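Local coordinates for Ras GTPase-activating-like protein rng2 (Schizosaccharomyces pombe, PDB 1P5S), which helps build the contractile F-actin ring at the division site and binds actin filaments through its calponin-homology domain, at residues D58-W63 and Y151-L156. Residues are numbered along the deposited sequence; the frame is centred on the assembly and turned at random.
Sequences DEAKKW and YCIHAL. With HG (mercury (II) ion), chain C; HG (mercury (II) ion), chain B.
W63 and A60 of helix 46-67 pack against I153, H154 and L156 of helix 146-162, joining two helices of the all-helical calponin-homology domain, which in this protein binds actin filaments. The segment axes approach to 9.4 Å and cross at 53°. The contact is buried near the centre of the chain, and no hydrogen bond spans it.

The apolar part centres on I153. Its CG2 branch lies anti to the backbone N and meets both A60 CB and the benzo side of the indole, with CG2 3.8 Å from W63 CE3. The far end of the same ring reaches L156, W63 CH2 lying 4.4 Å from L156 CG. The first torsion of W63 (chi1 179°) swings the indole across to the other helix. With the indole cut back to an alanine, a gap is likely to open beside I153 CG2 and L156 CG. A60 CB also sits 3.8 Å from H154 CD2.

In the polar part, E59 OE1 comes to the imidazole edge of H154, near its plane, 3.3 Å from H154 CE1; the carboxylate is turned 47° from the ring. The main polar partners lie outside the segments: H154 NE2 bonds to R56 O, and E59 OE2 to S172 OG.

On the side of helix 46-67 turned from this contact, K62 NZ forms a salt bridge with D58 OD1.

Two mercury ions bind at these helices. C152 SG binds one, together with F133 O and a water. W63 O binds the other with E66 and C67, and this ion also lies over one indole face, 3.0 Å from W63 NE1.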
ATOM      1  N   ASP A  58       8.033   0.671   2.591  1.00 13.14           N
ATOM      2  CA  ASP A  58       8.449   1.981   3.079  1.00  9.47           C
ATOM      3  C   ASP A  58       8.284   3.061   2.008  1.00  8.90           C
ATOM      4  O   ASP A  58       7.884   4.189   2.310  1.00  8.65           O
ATOM      5  CB  ASP A  58       9.899   1.923   3.577  1.00 11.55           C
ATOM      6  CG  ASP A  58      10.270   3.122   4.433  1.00 11.38           C
ATOM      7  OD1 ASP A  58      10.773   4.117   3.873  1.00 12.43           O
ATOM      8  OD2 ASP A  58      10.054   3.095   5.670  1.00 11.66           O
ATOM      9  N   GLU A  59       8.587   2.710   0.760  1.00  9.20           N
ATOM     10  CA  GLU A  59       8.449   3.640  -0.366  1.00  7.72           C
ATOM     11  C   GLU A  59       6.986   3.987  -0.616  1.00  5.27           C
ATOM     12  O   GLU A  59       6.649   5.143  -0.882  1.00  5.82           O
ATOM     13  CB  GLU A  59       9.042   3.026  -1.633  1.00  9.23           C
ATOM     14  CG  GLU A  59      10.552   2.956  -1.624  1.00 11.46           C
ATOM     15  CD  GLU A  59      11.096   1.893  -2.555  1.00 15.18           C
ATOM     16  OE1 GLU A  59      10.352   1.431  -3.455  1.00 12.68           O
ATOM     17  OE2 GLU A  59      12.277   1.526  -2.386  1.00 16.45           O
ATOM     18  N   ALA A  60       6.120   2.985  -0.526  1.00  3.66           N
ATOM     19  CA  ALA A  60       4.698   3.204  -0.735  1.00  8.41           C
ATOM     20  C   ALA A  60       4.154   4.093   0.383  1.00 10.17           C
ATOM     21  O   ALA A  60       3.390   5.030   0.131  1.00  7.59           O
ATOM     22  CB  ALA A  60       3.952   1.870  -0.761  1.00  8.63           C
ATOM     23  N   LYS A  61       4.559   3.788   1.616  1.00  7.56           N
ATOM     24  CA  LYS A  61       4.138   4.554   2.777  1.00  7.84           C
ATOM     25  C   LYS A  61       4.553   6.017   2.657  1.00  9.28           C
ATOM     26  O   LYS A  61       3.734   6.923   2.840  1.00 10.36           O
ATOM     27  CB  LYS A  61       4.744   3.977   4.061  1.00  5.42           C
ATOM     28  CG  LYS A  61       4.151   4.602   5.332  1.00  9.72           C
ATOM     29  CD  LYS A  61       4.992   4.321   6.575  1.00  9.30           C
ATOM     30  CE  LYS A  61       6.380   4.912   6.446  1.00  7.41           C
ATOM     31  NZ  LYS A  61       7.184   4.671   7.675  1.00 10.40           N
ATOM     32  N   LYS A  62       5.826   6.245   2.360  1.00  6.56           N
ATOM     33  CA  LYS A  62       6.327   7.609   2.227  1.00 11.04           C
ATOM     34  C   LYS A  62       5.628   8.387   1.123  1.00 10.08           C
ATOM     35  O   LYS A  62       5.404   9.588   1.267  1.00 12.13           O
ATOM     36  CB  LYS A  62       7.840   7.610   1.991  1.00 12.06           C
ATOM     37  CG  LYS A  62       8.662   7.477   3.270  1.00  9.38           C
ATOM     38  CD  LYS A  62      10.145   7.452   2.939  1.00 13.89           C
ATOM     39  CE  LYS A  62      11.016   7.526   4.184  1.00 14.55           C
ATOM     40  NZ  LYS A  62      10.727   6.440   5.170  1.00 16.52           N
ATOM     41  N   TRP A  63       5.281   7.709   0.027  1.00  9.14           N
ATOM     42  CA  TRP A  63       4.595   8.366  -1.080  1.00  9.90           C
ATOM     43  C   TRP A  63       3.211   8.836  -0.641  1.00  8.71           C
ATOM     44  O   TRP A  63       2.817   9.961  -0.919  1.00 11.06           O
ATOM     45  CB  TRP A  63       4.441   7.425  -2.288  1.00 13.31           C
ATOM     46  CG  TRP A  63       3.712   8.086  -3.441  1.00 15.37           C
ATOM     47  CD1 TRP A  63       4.195   9.063  -4.258  1.00 12.58           C
ATOM     48  CD2 TRP A  63       2.359   7.849  -3.860  1.00 15.67           C
ATOM     49  NE1 TRP A  63       3.237   9.451  -5.158  1.00 11.43           N
ATOM     50  CE2 TRP A  63       2.100   8.720  -4.944  1.00 13.96           C
ATOM     51  CE3 TRP A  63       1.344   6.978  -3.437  1.00 16.31           C
ATOM     52  CZ2 TRP A  63       0.865   8.754  -5.606  1.00 12.70           C
ATOM     53  CZ3 TRP A  63       0.116   7.015  -4.098  1.00 12.92           C
ATOM     54  CH2 TRP A  63      -0.107   7.895  -5.170  1.00 13.70           C
ATOM     55  N   TYR A 151       2.094  -3.193  -4.213  1.00 11.83           N
ATOM     56  CA  TYR A 151       2.456  -3.157  -5.627  1.00 11.29           C
ATOM     57  C   TYR A 151       1.471  -2.246  -6.352  1.00  8.69           C
ATOM     58  O   TYR A 151       1.845  -1.487  -7.242  1.00  8.71           O
ATOM     59  CB  TYR A 151       2.389  -4.570  -6.215  1.00 10.82           C
ATOM     60  CG  TYR A 151       2.566  -4.623  -7.719  1.00 12.52           C
ATOM     61  CD1 TYR A 151       3.813  -4.401  -8.302  1.00 11.58           C
ATOM     62  CD2 TYR A 151       1.481  -4.897  -8.558  1.00 12.26           C
ATOM     63  CE1 TYR A 151       3.981  -4.448  -9.685  1.00 12.10           C
ATOM     64  CE2 TYR A 151       1.635  -4.947  -9.946  1.00 15.60           C
ATOM     65  CZ  TYR A 151       2.893  -4.720 -10.496  1.00 16.62           C
ATOM     66  OH  TYR A 151       3.065  -4.779 -11.859  1.00 23.89           O
ATOM     67  N   CYS A 152       0.208  -2.330  -5.950  1.00  7.44           N
ATOM     68  CA  CYS A 152      -0.851  -1.525  -6.541  1.00  8.70           C
ATOM     69  C   CYS A 152      -0.573  -0.046  -6.287  1.00 10.54           C
ATOM     70  O   CYS A 152      -0.718   0.786  -7.190  1.00  8.04           O
ATOM     71  CB  CYS A 152      -2.205  -1.927  -5.944  1.00  9.64           C
ATOM     72  SG  CYS A 152      -3.617  -0.881  -6.411  1.00 14.77           S
ATOM     73  N   ILE A 153      -0.163   0.274  -5.061  1.00  5.03           N
ATOM     74  CA  ILE A 153       0.138   1.651  -4.713  1.00 10.61           C
ATOM     75  C   ILE A 153       1.336   2.129  -5.533  1.00  9.37           C
ATOM     76  O   ILE A 153       1.359   3.272  -5.997  1.00  7.52           O
ATOM     77  CB  ILE A 153       0.405   1.811  -3.185  1.00 10.91           C
ATOM     78  CG1 ILE A 153      -0.882   1.535  -2.406  1.00 13.58           C
ATOM     79  CG2 ILE A 153       0.878   3.229  -2.868  1.00 11.19           C
ATOM     80  CD1 ILE A 153      -0.671   1.358  -0.913  1.00 16.15           C
ATOM     81  N   HIS A 154       2.320   1.252  -5.727  1.00  8.87           N
ATOM     82  CA  HIS A 154       3.473   1.604  -6.555  1.00  9.29           C
ATOM     83  C   HIS A 154       2.997   1.903  -7.972  1.00  9.33           C
ATOM     84  O   HIS A 154       3.323   2.951  -8.538  1.00  8.34           O
ATOM     85  CB  HIS A 154       4.506   0.470  -6.586  1.00  8.80           C
ATOM     86  CG  HIS A 154       5.426   0.459  -5.401  1.00  8.42           C
ATOM     87  ND1 HIS A 154       6.796   0.535  -5.523  1.00  9.39           N
ATOM     88  CD2 HIS A 154       5.170   0.405  -4.073  1.00  6.56           C
ATOM     89  CE1 HIS A 154       7.347   0.526  -4.322  1.00  5.76           C
ATOM     90  NE2 HIS A 154       6.382   0.450  -3.425  1.00  9.86           N
ATOM     91  N   ALA A 155       2.213   0.985  -8.532  1.00  9.17           N
ATOM     92  CA  ALA A 155       1.686   1.140  -9.887  1.00 11.90           C
ATOM     93  C   ALA A 155       0.905   2.444 -10.033  1.00 12.50           C
ATOM     94  O   ALA A 155       1.124   3.208 -10.971  1.00 11.51           O
ATOM     95  CB  ALA A 155       0.795  -0.044 -10.244  1.00  9.25           C
ATOM     96  N   LEU A 156      -0.007   2.690  -9.099  1.00 12.87           N
ATOM     97  CA  LEU A 156      -0.802   3.902  -9.144  1.00 12.78           C
ATOM     98  C   LEU A 156       0.107   5.125  -9.131  1.00 14.32           C
ATOM     99  O   LEU A 156      -0.033   6.013  -9.971  1.00 14.60           O
ATOM    100  CB  LEU A 156      -1.762   3.965  -7.957  1.00  9.22           C
ATOM    101  CG  LEU A 156      -2.534   5.281  -7.809  1.00 13.03           C
ATOM    102  CD1 LEU A 156      -3.412   5.537  -9.039  1.00 15.34           C
ATOM    103  CD2 LEU A 156      -3.393   5.238  -6.551  1.00 13.49           C
TER
HETATM  104 HG    HG C 192       2.658  11.593  -3.080  0.53  9.51          HG
HETATM  105 HG    HG B 191      -3.272  -0.086  -8.599  0.64  7.47          HG
HETATM  106  O   HOH W   1      -2.851   1.234 -10.377  1.00  2.02           O